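Local coordinates for SEC-C motif domain protein (Psychrobacter arcticus, PDB 2I9W) that binds two zinc ions at separate four-cysteine sites, one of them in a SEC-C motif, and is otherwise of unknown function, at residues Cys30-His34 and Arg58-Ala63; Tyr33-Leu37 and Leu66-Tyr71; Ala99-Ala105 and Val117-Phe123; Leu135-Val139 and Trp151-Asp155. All coordinates share one frame; numbering follows the deposited sequence.

Interaction 1 of 4, residues Cys30-His34 and Arg58-Ala63. With ZN (zinc ion), chain B.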
loop_
_atom_site.group_PDB
_atom_site.type_symbol
_atom_site.label_atom_id
_atom_site.label_comp_id
_atom_site.label_asym_id
_atom_site.label_seq_id
_atom_site.Cartn_x
_atom_site.Cartn_y
_atom_site.Cartn_z
ATOM N N CYS A 30 -0.226 -1.907 -12.551
ATOM C CA CYS A 30 -0.158 -0.837 -11.563
ATOM C C CYS A 30 -0.038 0.571 -12.178
ATOM O O CYS A 30 -0.383 1.569 -11.527
ATOM C CB CYS A 30 1.027 -1.127 -10.638
ATOM S SG CYS A 30 0.742 -2.485 -9.415
ATOM N N GLN A 31 0.482 0.672 -13.417
ATOM C CA GLN A 31 0.821 1.990 -13.961
ATOM C C GLN A 31 -0.387 2.944 -13.997
ATOM O O GLN A 31 -0.258 4.085 -13.652
ATOM C CB GLN A 31 1.464 1.878 -15.345
ATOM C CG GLN A 31 1.928 3.201 -15.842
ATOM C CD GLN A 31 2.632 3.092 -17.178
ATOM O OE1 GLN A 31 2.779 2.011 -17.744
ATOM N NE2 GLN A 31 3.076 4.217 -17.674
ATOM N N PRO A 32 -1.588 2.465 -14.404
ATOM C CA PRO A 32 -2.736 3.385 -14.380
ATOM C C PRO A 32 -3.038 4.061 -13.016
ATOM O O PRO A 32 -3.504 5.206 -12.962
ATOM C CB PRO A 32 -3.907 2.481 -14.824
ATOM C CG PRO A 32 -3.242 1.400 -15.615
ATOM C CD PRO A 32 -1.952 1.132 -14.915
ATOM N N TYR A 33 -2.758 3.337 -11.939
ATOM C CA TYR A 33 -3.034 3.777 -10.598
ATOM C C TYR A 33 -1.973 4.780 -10.220
ATOM O O TYR A 33 -2.277 5.797 -9.626
ATOM C CB TYR A 33 -3.107 2.566 -9.648
ATOM C CG TYR A 33 -4.243 1.691 -10.058
ATOM C CD1 TYR A 33 -5.540 2.003 -9.677
ATOM C CD2 TYR A 33 -4.056 0.635 -10.913
ATOM C CE1 TYR A 33 -6.598 1.265 -10.108
ATOM C CE2 TYR A 33 -5.121 -0.105 -11.389
ATOM C CZ TYR A 33 -6.394 0.227 -10.978
ATOM O OH TYR A 33 -7.481 -0.504 -11.392
ATOM N N HIS A 34 -0.716 4.486 -10.517
ATOM C CA HIS A 34 0.339 5.434 -10.170
ATOM C C HIS A 34 0.070 6.749 -10.965
ATOM O O HIS A 34 0.038 7.844 -10.424
ATOM C CB HIS A 34 1.697 4.896 -10.557
ATOM C CG HIS A 34 2.134 3.713 -9.752
ATOM N ND1 HIS A 34 3.104 2.829 -10.178
ATOM C CD2 HIS A 34 1.666 3.220 -8.590
ATOM C CE1 HIS A 34 3.266 1.895 -9.257
ATOM N NE2 HIS A 34 2.401 2.114 -8.280
ATOM N N ARG A 58 -0.632 -3.940 -3.629
ATOM C CA ARG A 58 0.178 -4.247 -4.825
ATOM C C ARG A 58 0.724 -2.992 -5.458
ATOM O O ARG A 58 1.913 -2.909 -5.793
ATOM C CB ARG A 58 -0.636 -5.015 -5.862
ATOM C CG ARG A 58 -0.826 -6.440 -5.496
ATOM C CD ARG A 58 -1.864 -7.090 -6.393
ATOM N NE ARG A 58 -2.026 -8.516 -6.122
ATOM C CZ ARG A 58 -1.194 -9.474 -6.537
ATOM N NH1 ARG A 58 -0.099 -9.201 -7.252
ATOM N NH2 ARG A 58 -1.471 -10.735 -6.235
ATOM N N THR A 59 -0.149 -2.008 -5.643
ATOM C CA THR A 59 0.310 -0.708 -6.219
ATOM C C THR A 59 1.362 -0.039 -5.335
ATOM O O THR A 59 2.270 0.596 -5.852
ATOM C CB THR A 59 -0.870 0.290 -6.522
ATOM O OG1 THR A 59 -1.515 0.680 -5.278
ATOM C CG2 THR A 59 -1.867 -0.336 -7.531
ATOM N N ARG A 60 1.247 -0.162 -4.017
ATOM C CA ARG A 60 2.297 0.402 -3.142
ATOM C C ARG A 60 3.654 -0.312 -3.300
ATOM O O ARG A 60 4.685 0.304 -3.419
ATOM C CB ARG A 60 1.827 0.459 -1.689
ATOM C CG ARG A 60 0.649 1.423 -1.410
ATOM C CD ARG A 60 0.165 1.277 0.057
ATOM N NE ARG A 60 1.256 1.384 1.050
ATOM C CZ ARG A 60 1.773 2.520 1.510
ATOM N NH1 ARG A 60 1.303 3.693 1.092
ATOM N NH2 ARG A 60 2.760 2.471 2.402
ATOM N N TYR A 61 3.624 -1.640 -3.293
ATOM C CA TYR A 61 4.820 -2.437 -3.559
ATOM C C TYR A 61 5.504 -2.002 -4.873
ATOM O O TYR A 61 6.690 -1.735 -4.915
ATOM C CB TYR A 61 4.466 -3.932 -3.617
ATOM C CG TYR A 61 5.661 -4.715 -4.059
ATOM C CD1 TYR A 61 6.657 -5.009 -3.180
ATOM C CD2 TYR A 61 5.812 -5.091 -5.388
ATOM C CE1 TYR A 61 7.829 -5.677 -3.586
ATOM C CE2 TYR A 61 6.956 -5.739 -5.822
ATOM C CZ TYR A 61 7.981 -6.030 -4.907
ATOM O OH TYR A 61 9.120 -6.699 -5.308
ATOM N N SER A 62 4.716 -1.894 -5.931
ATOM C CA SER A 62 5.252 -1.469 -7.247
ATOM C C SER A 62 5.808 -0.042 -7.181
ATOM O O SER A 62 6.805 0.263 -7.844
ATOM C CB SER A 62 4.144 -1.565 -8.295
ATOM O OG SER A 62 3.772 -2.919 -8.413
ATOM N N ALA A 63 5.218 0.803 -6.333
ATOM C CA ALA A 63 5.739 2.171 -6.133
ATOM C C ALA A 63 7.075 2.124 -5.370
ATOM O O ALA A 63 7.915 2.948 -5.601
ATOM C CB ALA A 63 4.687 3.049 -5.406
HETATM ZN ZN ZN B . 1.021 -4.471 -10.657
#

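Interaction 2 of 4, residues Tyr33-Leu37 and Leu66-Tyr71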
loop_
_atom_site.group_PDB
_atom_site.type_symbol
_atom_site.label_atom_id
_atom_site.label_comp_id
_atom_site.label_asym_id
_atom_site.label_seq_id
_atom_site.Cartn_x
_atom_site.Cartn_y
_atom_site.Cartn_z
ATOM N N TYR A 33 -2.758 3.337 -11.939
ATOM C CA TYR A 33 -3.034 3.777 -10.598
ATOM C C TYR A 33 -1.973 4.780 -10.220
ATOM O O TYR A 33 -2.277 5.797 -9.626
ATOM C CB TYR A 33 -3.107 2.566 -9.648
ATOM C CG TYR A 33 -4.243 1.691 -10.058
ATOM C CD1 TYR A 33 -5.540 2.003 -9.677
ATOM C CD2 TYR A 33 -4.056 0.635 -10.913
ATOM C CE1 TYR A 33 -6.598 1.265 -10.108
ATOM C CE2 TYR A 33 -5.121 -0.105 -11.389
ATOM C CZ TYR A 33 -6.394 0.227 -10.978
ATOM O OH TYR A 33 -7.481 -0.504 -11.392
ATOM N N HIS A 34 -0.716 4.486 -10.517
ATOM C CA HIS A 34 0.339 5.434 -10.170
ATOM C C HIS A 34 0.070 6.749 -10.965
ATOM O O HIS A 34 0.038 7.844 -10.424
ATOM C CB HIS A 34 1.697 4.896 -10.557
ATOM C CG HIS A 34 2.134 3.713 -9.752
ATOM N ND1 HIS A 34 3.104 2.829 -10.178
ATOM C CD2 HIS A 34 1.666 3.220 -8.590
ATOM C CE1 HIS A 34 3.266 1.895 -9.257
ATOM N NE2 HIS A 34 2.401 2.114 -8.280
ATOM N N ASP A 35 -0.121 6.609 -12.264
ATOM C CA ASP A 35 -0.335 7.799 -13.118
ATOM C C ASP A 35 -1.588 8.577 -12.716
ATOM O O ASP A 35 -1.635 9.806 -12.807
ATOM C CB ASP A 35 -0.387 7.355 -14.589
ATOM C CG ASP A 35 0.983 6.967 -15.139
ATOM O OD1 ASP A 35 2.014 7.129 -14.444
ATOM O OD2 ASP A 35 1.026 6.472 -16.283
ATOM N N GLY A 36 -2.603 7.851 -12.275
ATOM C CA GLY A 36 -3.887 8.425 -11.909
ATOM C C GLY A 36 -3.817 9.361 -10.724
ATOM O O GLY A 36 -4.352 10.467 -10.767
ATOM N N LEU A 37 -3.148 8.906 -9.669
ATOM C CA LEU A 37 -2.978 9.689 -8.448
ATOM C C LEU A 37 -2.042 10.861 -8.722
ATOM O O LEU A 37 -2.224 11.947 -8.153
ATOM C CB LEU A 37 -2.436 8.822 -7.308
ATOM C CG LEU A 37 -2.991 9.060 -5.903
ATOM C CD1 LEU A 37 -4.508 9.122 -5.920
ATOM C CD2 LEU A 37 -2.527 7.956 -4.960
ATOM N N LEU A 66 9.654 0.857 -8.156
ATOM C CA LEU A 66 9.864 1.849 -9.212
ATOM C C LEU A 66 10.238 3.239 -8.690
ATOM O O LEU A 66 10.540 4.137 -9.471
ATOM C CB LEU A 66 8.644 1.929 -10.132
ATOM C CG LEU A 66 8.257 0.606 -10.854
ATOM C CD1 LEU A 66 6.910 0.741 -11.600
ATOM C CD2 LEU A 66 9.351 0.065 -11.832
ATOM N N VAL A 67 10.261 3.388 -7.366
ATOM C CA VAL A 67 10.716 4.625 -6.647
ATOM C C VAL A 67 9.783 5.807 -6.955
ATOM O O VAL A 67 10.164 6.811 -7.571
ATOM C CB VAL A 67 12.227 4.999 -6.815
ATOM C CG1 VAL A 67 12.591 6.087 -5.795
ATOM C CG2 VAL A 67 13.136 3.782 -6.637
ATOM N N LYS A 68 8.543 5.629 -6.524
ATOM C CA LYS A 68 7.461 6.610 -6.655
ATOM C C LYS A 68 6.973 6.972 -5.247
ATOM O O LYS A 68 5.892 6.544 -4.783
ATOM C CB LYS A 68 6.356 6.037 -7.514
ATOM C CG LYS A 68 6.902 5.719 -8.912
ATOM C CD LYS A 68 5.837 5.410 -9.879
ATOM C CE LYS A 68 6.451 5.092 -11.230
ATOM N NZ LYS A 68 6.500 6.292 -12.082
ATOM N N PRO A 69 7.812 7.731 -4.507
ATOM C CA PRO A 69 7.492 7.941 -3.109
ATOM C C PRO A 69 6.261 8.835 -2.903
ATOM O O PRO A 69 5.616 8.730 -1.870
ATOM C CB PRO A 69 8.762 8.566 -2.555
ATOM C CG PRO A 69 9.390 9.264 -3.760
ATOM C CD PRO A 69 9.058 8.410 -4.919
ATOM N N GLU A 70 5.945 9.698 -3.877
ATOM C CA GLU A 70 4.713 10.479 -3.825
ATOM C C GLU A 70 3.492 9.570 -3.698
ATOM O O GLU A 70 2.556 9.834 -2.870
ATOM C CB GLU A 70 4.569 11.392 -5.035
ATOM C CG GLU A 70 4.370 10.702 -6.444
ATOM C CD GLU A 70 5.571 9.859 -6.990
ATOM O OE1 GLU A 70 6.785 10.143 -6.715
ATOM O OE2 GLU A 70 5.255 8.913 -7.730
ATOM N N TYR A 71 3.485 8.491 -4.481
ATOM C CA TYR A 71 2.386 7.518 -4.415
ATOM C C TYR A 71 2.281 6.882 -3.010
ATOM O O TYR A 71 1.196 6.714 -2.474
ATOM C CB TYR A 71 2.533 6.431 -5.498
ATOM C CG TYR A 71 1.330 5.552 -5.614
ATOM C CD1 TYR A 71 0.230 5.962 -6.346
ATOM C CD2 TYR A 71 1.270 4.315 -4.970
ATOM C CE1 TYR A 71 -0.891 5.183 -6.414
ATOM C CE2 TYR A 71 0.143 3.505 -5.045
ATOM C CZ TYR A 71 -0.941 3.946 -5.791
ATOM O OH TYR A 71 -2.102 3.215 -5.897
HETATM O O HOH W 1 3.565 7.953 -12.065
#

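Interaction 3 of 4, residues Ala99-Ala105 and Val117-Phe123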
loop_
_atom_site.group_PDB
_atom_site.type_symbol
_atom_site.label_atom_id
_atom_site.label_comp_id
_atom_site.label_asym_id
_atom_site.label_seq_id
_atom_site.Cartn_x
_atom_site.Cartn_y
_atom_site.Cartn_z
ATOM N N ALA A 99 12.876 -8.081 -4.961
ATOM C CA ALA A 99 12.882 -9.339 -5.720
ATOM C C ALA A 99 11.525 -9.993 -5.911
ATOM O O ALA A 99 11.454 -11.105 -6.444
ATOM C CB ALA A 99 13.834 -10.350 -5.052
ATOM N N GLY A 100 10.451 -9.325 -5.520
ATOM C CA GLY A 100 9.127 -9.852 -5.737
ATOM C C GLY A 100 8.152 -9.710 -4.576
ATOM O O GLY A 100 8.506 -9.298 -3.474
ATOM N N LEU A 101 6.923 -10.112 -4.845
ATOM C CA LEU A 101 5.767 -10.035 -3.952
ATOM C C LEU A 101 4.949 -11.316 -3.971
ATOM O O LEU A 101 4.658 -11.861 -5.042
ATOM C CB LEU A 101 4.858 -8.858 -4.354
ATOM C CG LEU A 101 3.613 -8.645 -3.470
ATOM C CD1 LEU A 101 4.065 -8.180 -2.055
ATOM C CD2 LEU A 101 2.574 -7.681 -4.155
ATOM N N GLU A 102 4.616 -11.804 -2.782
ATOM C CA GLU A 102 3.680 -12.897 -2.610
ATOM C C GLU A 102 2.554 -12.429 -1.699
ATOM O O GLU A 102 2.774 -12.143 -0.517
ATOM C CB GLU A 102 4.392 -14.071 -1.969
ATOM C CG GLU A 102 3.486 -15.237 -1.646
ATOM C CD GLU A 102 4.212 -16.406 -0.960
ATOM O OE1 GLU A 102 5.393 -16.263 -0.532
ATOM O OE2 GLU A 102 3.594 -17.483 -0.895
ATOM N N VAL A 103 1.327 -12.400 -2.220
ATOM C CA VAL A 103 0.181 -12.050 -1.397
ATOM C C VAL A 103 -0.291 -13.374 -0.770
ATOM O O VAL A 103 -0.679 -14.335 -1.482
ATOM C CB VAL A 103 -0.949 -11.271 -2.178
ATOM C CG1 VAL A 103 -2.154 -11.054 -1.256
ATOM C CG2 VAL A 103 -0.458 -9.939 -2.740
ATOM N N VAL A 104 -0.187 -13.435 0.555
ATOM C CA VAL A 104 -0.579 -14.623 1.318
ATOM C C VAL A 104 -2.092 -14.655 1.528
ATOM O O VAL A 104 -2.742 -15.716 1.350
ATOM C CB VAL A 104 0.176 -14.699 2.645
ATOM C CG1 VAL A 104 -0.327 -15.894 3.507
ATOM C CG2 VAL A 104 1.690 -14.749 2.397
ATOM N N ALA A 105 -2.696 -13.529 1.891
ATOM C CA ALA A 105 -4.122 -13.533 2.254
ATOM C C ALA A 105 -4.652 -12.126 2.195
ATOM O O ALA A 105 -3.911 -11.170 2.418
ATOM C CB ALA A 105 -4.338 -14.117 3.664
ATOM N N VAL A 117 -4.282 -7.249 4.473
ATOM C CA VAL A 117 -3.533 -7.966 3.438
ATOM C C VAL A 117 -2.257 -8.457 4.123
ATOM O O VAL A 117 -1.476 -7.650 4.684
ATOM C CB VAL A 117 -3.115 -7.040 2.277
ATOM C CG1 VAL A 117 -2.360 -7.823 1.182
ATOM C CG2 VAL A 117 -4.341 -6.286 1.721
ATOM N N GLU A 118 -2.033 -9.770 4.052
ATOM C CA GLU A 118 -0.814 -10.426 4.545
ATOM C C GLU A 118 0.013 -10.729 3.301
ATOM O O GLU A 118 -0.497 -11.297 2.337
ATOM C CB GLU A 118 -1.160 -11.732 5.270
ATOM C CG GLU A 118 0.035 -12.508 5.779
ATOM C CD GLU A 118 -0.281 -13.856 6.382
ATOM O OE1 GLU A 118 -1.470 -14.200 6.579
ATOM O OE2 GLU A 118 0.692 -14.606 6.648
ATOM N N PHE A 119 1.285 -10.377 3.329
ATOM C CA PHE A 119 2.143 -10.580 2.171
ATOM C C PHE A 119 3.611 -10.754 2.539
ATOM O O PHE A 119 4.030 -10.462 3.679
ATOM C CB PHE A 119 1.968 -9.397 1.214
ATOM C CG PHE A 119 2.468 -8.103 1.776
ATOM C CD1 PHE A 119 1.625 -7.285 2.533
ATOM C CD2 PHE A 119 3.780 -7.701 1.587
ATOM C CE1 PHE A 119 2.109 -6.094 3.047
ATOM C CE2 PHE A 119 4.275 -6.475 2.131
ATOM C CZ PHE A 119 3.419 -5.674 2.834
ATOM N N LYS A 120 4.384 -11.274 1.594
ATOM C CA LYS A 120 5.822 -11.349 1.713
ATOM C C LYS A 120 6.431 -10.513 0.609
ATOM O O LYS A 120 6.141 -10.726 -0.581
ATOM C CB LYS A 120 6.305 -12.801 1.593
ATOM C CG LYS A 120 5.856 -13.657 2.749
ATOM C CD LYS A 120 6.319 -15.097 2.676
ATOM C CE LYS A 120 5.768 -15.829 3.888
ATOM N NZ LYS A 120 6.347 -17.178 4.098
ATOM N N ALA A 121 7.236 -9.545 1.005
ATOM C CA ALA A 121 7.990 -8.722 0.051
ATOM C C ALA A 121 9.442 -9.178 0.040
ATOM O O ALA A 121 10.125 -9.114 1.065
ATOM C CB ALA A 121 7.919 -7.243 0.430
ATOM N N TYR A 122 9.923 -9.640 -1.124
ATOM C CA TYR A 122 11.200 -10.307 -1.200
ATOM C C TYR A 122 12.275 -9.323 -1.556
ATOM O O TYR A 122 12.022 -8.355 -2.244
ATOM C CB TYR A 122 11.185 -11.438 -2.248
ATOM C CG TYR A 122 10.326 -12.610 -1.834
ATOM C CD1 TYR A 122 8.958 -12.588 -2.039
ATOM C CD2 TYR A 122 10.891 -13.753 -1.270
ATOM C CE1 TYR A 122 8.134 -13.680 -1.673
ATOM C CE2 TYR A 122 10.072 -14.840 -0.872
ATOM C CZ TYR A 122 8.696 -14.780 -1.084
ATOM O OH TYR A 122 7.898 -15.855 -0.736
ATOM N N PHE A 123 13.487 -9.548 -1.074
ATOM C CA PHE A 123 14.587 -8.700 -1.489
ATOM C C PHE A 123 15.889 -9.473 -1.453
ATOM O O PHE A 123 15.973 -10.529 -0.842
ATOM C CB PHE A 123 14.649 -7.420 -0.636
ATOM C CG PHE A 123 14.830 -7.677 0.842
ATOM C CD1 PHE A 123 13.712 -7.920 1.655
ATOM C CD2 PHE A 123 16.087 -7.683 1.406
ATOM C CE1 PHE A 123 13.860 -8.181 2.984
ATOM C CE2 PHE A 123 16.240 -7.928 2.754
ATOM C CZ PHE A 123 15.118 -8.167 3.542
#

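Interaction 4 of 4, residues Leu135-Val139 and Trp151-Asp155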
loop_
_atom_site.group_PDB
_atom_site.type_symbol
_atom_site.label_atom_id
_atom_site.label_comp_id
_atom_site.label_asym_id
_atom_site.label_seq_id
_atom_site.Cartn_x
_atom_site.Cartn_y
_atom_site.Cartn_z
ATOM N N LEU A 135 1.756 -8.024 7.899
ATOM C CA LEU A 135 0.307 -7.945 7.919
ATOM C C LEU A 135 -0.082 -6.466 7.984
ATOM O O LEU A 135 0.124 -5.812 9.015
ATOM C CB LEU A 135 -0.282 -8.693 9.116
ATOM C CG LEU A 135 -1.819 -8.702 9.269
ATOM C CD1 LEU A 135 -2.479 -9.394 8.059
ATOM C CD2 LEU A 135 -2.292 -9.357 10.598
ATOM N N SER A 136 -0.617 -5.950 6.887
ATOM C CA SER A 136 -0.936 -4.529 6.770
ATOM C C SER A 136 -2.448 -4.291 6.848
ATOM O O SER A 136 -3.284 -5.103 6.318
ATOM C CB SER A 136 -0.389 -4.009 5.462
ATOM O OG SER A 136 1.027 -3.894 5.573
ATOM N N THR A 137 -2.800 -3.157 7.472
ATOM C CA THR A 137 -4.153 -2.760 7.653
ATOM C C THR A 137 -4.453 -1.487 6.890
ATOM O O THR A 137 -3.608 -0.561 6.802
ATOM C CB THR A 137 -4.532 -2.548 9.137
ATOM O OG1 THR A 137 -4.173 -3.727 9.878
ATOM C CG2 THR A 137 -6.051 -2.296 9.244
ATOM N N PHE A 138 -5.648 -1.492 6.335
ATOM C CA PHE A 138 -6.135 -0.424 5.474
ATOM C C PHE A 138 -7.508 0.034 5.947
ATOM O O PHE A 138 -8.291 -0.740 6.500
ATOM C CB PHE A 138 -6.207 -0.901 4.031
ATOM C CG PHE A 138 -4.893 -1.430 3.498
ATOM C CD1 PHE A 138 -4.489 -2.723 3.795
ATOM C CD2 PHE A 138 -4.066 -0.612 2.764
ATOM C CE1 PHE A 138 -3.308 -3.213 3.339
ATOM C CE2 PHE A 138 -2.874 -1.120 2.285
ATOM C CZ PHE A 138 -2.510 -2.420 2.622
ATOM N N VAL A 139 -7.806 1.312 5.691
ATOM C CA VAL A 139 -9.104 1.894 6.043
ATOM C C VAL A 139 -9.699 2.522 4.794
ATOM O O VAL A 139 -8.981 3.126 3.994
ATOM C CB VAL A 139 -9.029 2.914 7.216
ATOM C CG1 VAL A 139 -8.229 4.161 6.847
ATOM C CG2 VAL A 139 -10.445 3.269 7.713
ATOM N N TRP A 151 -9.295 3.438 -0.444
ATOM C CA TRP A 151 -8.577 2.738 0.596
ATOM C C TRP A 151 -7.294 3.462 0.906
ATOM O O TRP A 151 -6.654 4.026 -0.021
ATOM C CB TRP A 151 -8.205 1.349 0.106
ATOM C CG TRP A 151 -9.329 0.435 0.067
ATOM C CD1 TRP A 151 -10.033 0.056 -1.024
ATOM C CD2 TRP A 151 -9.926 -0.232 1.186
ATOM N NE1 TRP A 151 -10.987 -0.825 -0.671
ATOM C CE2 TRP A 151 -10.993 -0.977 0.688
ATOM C CE3 TRP A 151 -9.691 -0.225 2.561
ATOM C CZ2 TRP A 151 -11.784 -1.795 1.508
ATOM C CZ3 TRP A 151 -10.462 -1.021 3.366
ATOM C CH2 TRP A 151 -11.509 -1.781 2.852
ATOM N N TYR A 152 -6.938 3.461 2.194
ATOM C CA TYR A 152 -5.714 4.084 2.675
ATOM C C TYR A 152 -4.967 3.166 3.613
ATOM O O TYR A 152 -5.582 2.419 4.388
ATOM C CB TYR A 152 -6.016 5.406 3.397
ATOM C CG TYR A 152 -6.537 6.482 2.514
ATOM C CD1 TYR A 152 -7.889 6.618 2.295
ATOM C CD2 TYR A 152 -5.684 7.356 1.893
ATOM C CE1 TYR A 152 -8.387 7.574 1.467
ATOM C CE2 TYR A 152 -6.175 8.337 1.077
ATOM C CZ TYR A 152 -7.536 8.437 0.870
ATOM O OH TYR A 152 -8.039 9.383 0.060
ATOM N N PHE A 153 -3.644 3.223 3.532
ATOM C CA PHE A 153 -2.785 2.402 4.383
ATOM C C PHE A 153 -2.647 3.024 5.759
ATOM O O PHE A 153 -2.351 4.220 5.868
ATOM C CB PHE A 153 -1.401 2.266 3.724
ATOM C CG PHE A 153 -0.372 1.630 4.594
ATOM C CD1 PHE A 153 -0.467 0.320 4.961
ATOM C CD2 PHE A 153 0.735 2.345 4.999
ATOM C CE1 PHE A 153 0.536 -0.280 5.720
ATOM C CE2 PHE A 153 1.732 1.764 5.751
ATOM C CZ PHE A 153 1.626 0.459 6.143
ATOM N N LEU A 154 -2.849 2.216 6.801
ATOM C CA LEU A 154 -2.630 2.642 8.211
ATOM C C LEU A 154 -1.172 2.343 8.564
ATOM O O LEU A 154 -0.777 1.180 8.675
ATOM C CB LEU A 154 -3.575 1.882 9.161
ATOM C CG LEU A 154 -5.056 2.203 9.099
ATOM C CD1 LEU A 154 -5.782 1.401 10.188
ATOM C CD2 LEU A 154 -5.359 3.683 9.212
ATOM N N ASP A 155 -0.350 3.386 8.659
ATOM C CA ASP A 155 1.107 3.197 8.858
ATOM C C ASP A 155 1.337 2.943 10.354
ATOM O O ASP A 155 1.028 3.807 11.180
ATOM C CB ASP A 155 1.888 4.401 8.352
ATOM C CG ASP A 155 3.365 4.140 8.230
ATOM O OD1 ASP A 155 3.956 3.606 9.194
ATOM O OD2 ASP A 155 3.955 4.468 7.171
HETATM O O HOH W 2 -0.692 -1.527 8.771
#

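Interaction 1 of 4, residues Cys30-His34 and Arg58-Ala63
Cys-30, one of the four cysteines of the N-terminal zinc site, lies against Arg-58 and Thr-59, so this contact seats a metal-binding loop and the helix after it on the long helix 53-66 of the NTF2-like domain. The backbone oxygen of Arg-58 faces Cys-30 SG but is already taken up within its own helix, by the N and the OG of Ser-62. Thr-59 uses its two branches differently. OG1 turns back to Leu-56 O, while CG2, anti to the carbonyl carbon, fits between Tyr-33 CB at 3.8 Å and Cys-30 SG at 3.9 Å, an apolar methyl suited to both. Its carbonyl carries the one bond between the segments: His-34 NE2 donates to Thr-59 O over 2.9 Å, nearly straight at 175° and in the plane of the imidazole. Ala-63 N reaches the same oxygen from the opposite face. Because His-34 ND1 is also bonded, to Tyr-26 OH, the buried ring is held at both nitrogens and cannot easily turn. Ser-62 then offers CB to His-34 CE1 and lays OG 3.2 Å from Cys-30 SG, a small polar neighbour for a sulfur that binds zinc at 2.4 Å with Cys-9, Cys-11 and Cys-29. Ala-63 is short enough to let the imidazole in, its CB lying 3.8 Å from His-34 NE2.

Interaction 2 of 4, residues Tyr33-Leu37 and Leu66-Tyr71
His-34 and Tyr-71 mark where the two backbones draw nearest, CA to CA 6.5 Å, a spacing that leaves room for rings between them. The edge of the imidazole points at the face of the phenol in a T-shaped pair, with centroids 4.7 Å apart and planes at 67°. His-34 CD2 stands over the centre of the Tyr-71 ring, so it is a carbon edge that meets the aromatic face, while both imidazole nitrogens have polar partners. Tyr-71 reaches this place with CG anti to its backbone N (chi1 -171°), which carries the ring across to helix 31-39. There Leu-37 CD2 packs 3.5 Å from Tyr-71 CE1, and Tyr-33 CB lies close to the phenol oxygen. That oxygen, Tyr-71 OH, is bonded to Thr-59 OG1, so a tyrosine serves here both as an apolar slab and as a polar tie to helix 53-66.

The turn that delivers these groups is a Schellman motif: Val-67, with positive phi, ends helix 53-66, and Lys-68 takes the N-cap position of helix 69-74. The long aliphatic chain of Lys-68 crosses the imidazole at about a right angle, its CD 3.8 Å from His-34 ND1, while Leu-66 CD1 reaches the ring edge more loosely. A bend at chi4 (-94°) swings the ammonium toward a water that also serves Asp-35. The two charges do not touch; the water donates to Asp-35 OD1 at 3.0 Å and accepts a weak bond from Lys-68 NZ at 3.4 Å.

Interaction 3 of 4, residues Ala99-Ala105 and Val117-Phe123
Glu-118 O is gripped by two donors, Val-104 N at 2.8 Å and Ala-105 N at 3.2 Å, which reach it from the same face of its plane. Two residues facing one make this a classic beta bulge in an antiparallel hairpin, with Val-104 CG1 folded at 3.5 Å against CD of Glu-118, whose OE2 is hydrogen-bonded to His-133. Beyond it Glu-102 and Lys-120 form a regular hydrogen-bonded pair, their side chains lying side by side. Glu-102, extended from a chi1 of 176°, takes a short 2.5 Å bond at OE1 from Tyr-122 OH, with carboxylate and ring nearly coplanar, 16° apart. Gly-100 passes along the tyrosine's edge at backbone angles where a CB would jam against the preceding carbonyl. With a phenylalanine in place of Tyr-122, the Glu-102 carboxylate would probably lose its hydroxyl mate and be freer to turn. The other face is apolar: Leu-101 CD1 meets Phe-119 CD2 at 3.7 Å, and Val-103 packs on Val-117. Met-57 of helix 53-66 rests on Leu-101, Val-103 and Val-117, while on its other edge strand 114-125 bonds to strand 128-142, for instance Phe-119 with Glu-134, placing the hairpin at one side of the NTF2-like sheet.

Interaction 4 of 4, residues Leu135-Val139 and Trp151-Asp155
Phe-138 fits into the hollow between Trp-151 and Phe-153 in the last antiparallel hairpin of the NTF2-like (cystatin-like) sheet, where segments 135-139 and 151-153 run antiparallel, their axes at 140°. Phe-138 and Phe-153 form a non-hydrogen-bonded pair, and Val-139 with Tyr-152 the hydrogen-bonded pair beside it. With CG anti to its carbonyl carbon (chi1 -56°), Phe-138 presents two parts to the hollow: CB meets Trp-151 CE3 at 3.8 Å, and CE2 meets Phe-153 CD1 at 3.9 Å, the two phenyl planes being inclined at 56°. The far rim of Phe-153 continues along the strand until its CE1 comes beside Ser-136 OG, a side chain small enough to admit the ring. Since Phe-138 also lies against Leu-56 and Met-57 of helix 53-66, an alanine here would probably leave a gap between sheet and helix, with the Phe-153 ring less firmly supported.

On the opposite face the roles are reversed, and the forked Leu-154 is the bump. Its CD1 touches Thr-137 CG2 at 3.8 Å and its CD2 touches Val-139 CG1 at 3.7 Å, so the fork grips two beta-branched neighbours. This apolar patch adjoins Cys-170 and Cys-180 of the second zinc site. Leu-154 N bonds to Thr-137 O, and past it one water spans the widening gap, accepting from Thr-137 N at 3.0 Å and donating to Leu-154 O at 2.7 Å.

Interactions 1 and 2 are neighbours, their centres 6 Å apart: both use helix 31-39 and share Tyr-33 and His-34, and their other segments follow each other on helices 53-66 and 69-74. Along the chain they close before interaction 3 opens, and interaction 4 comes last. Interactions 3 and 4, with centres 15 Å apart, belong to the two hairpins of one four-stranded antiparallel sheet, joined where strands 114-125 and 128-142 run side by side. Helix 53-66 connects the two groups, Arg-58 meeting Leu-101 and Arg-60 meeting Phe-153. The N-terminal zinc site thus sits on the helical side of the NTF2-like domain, whereas interaction 4 borders the C-terminal SEC-C zinc site.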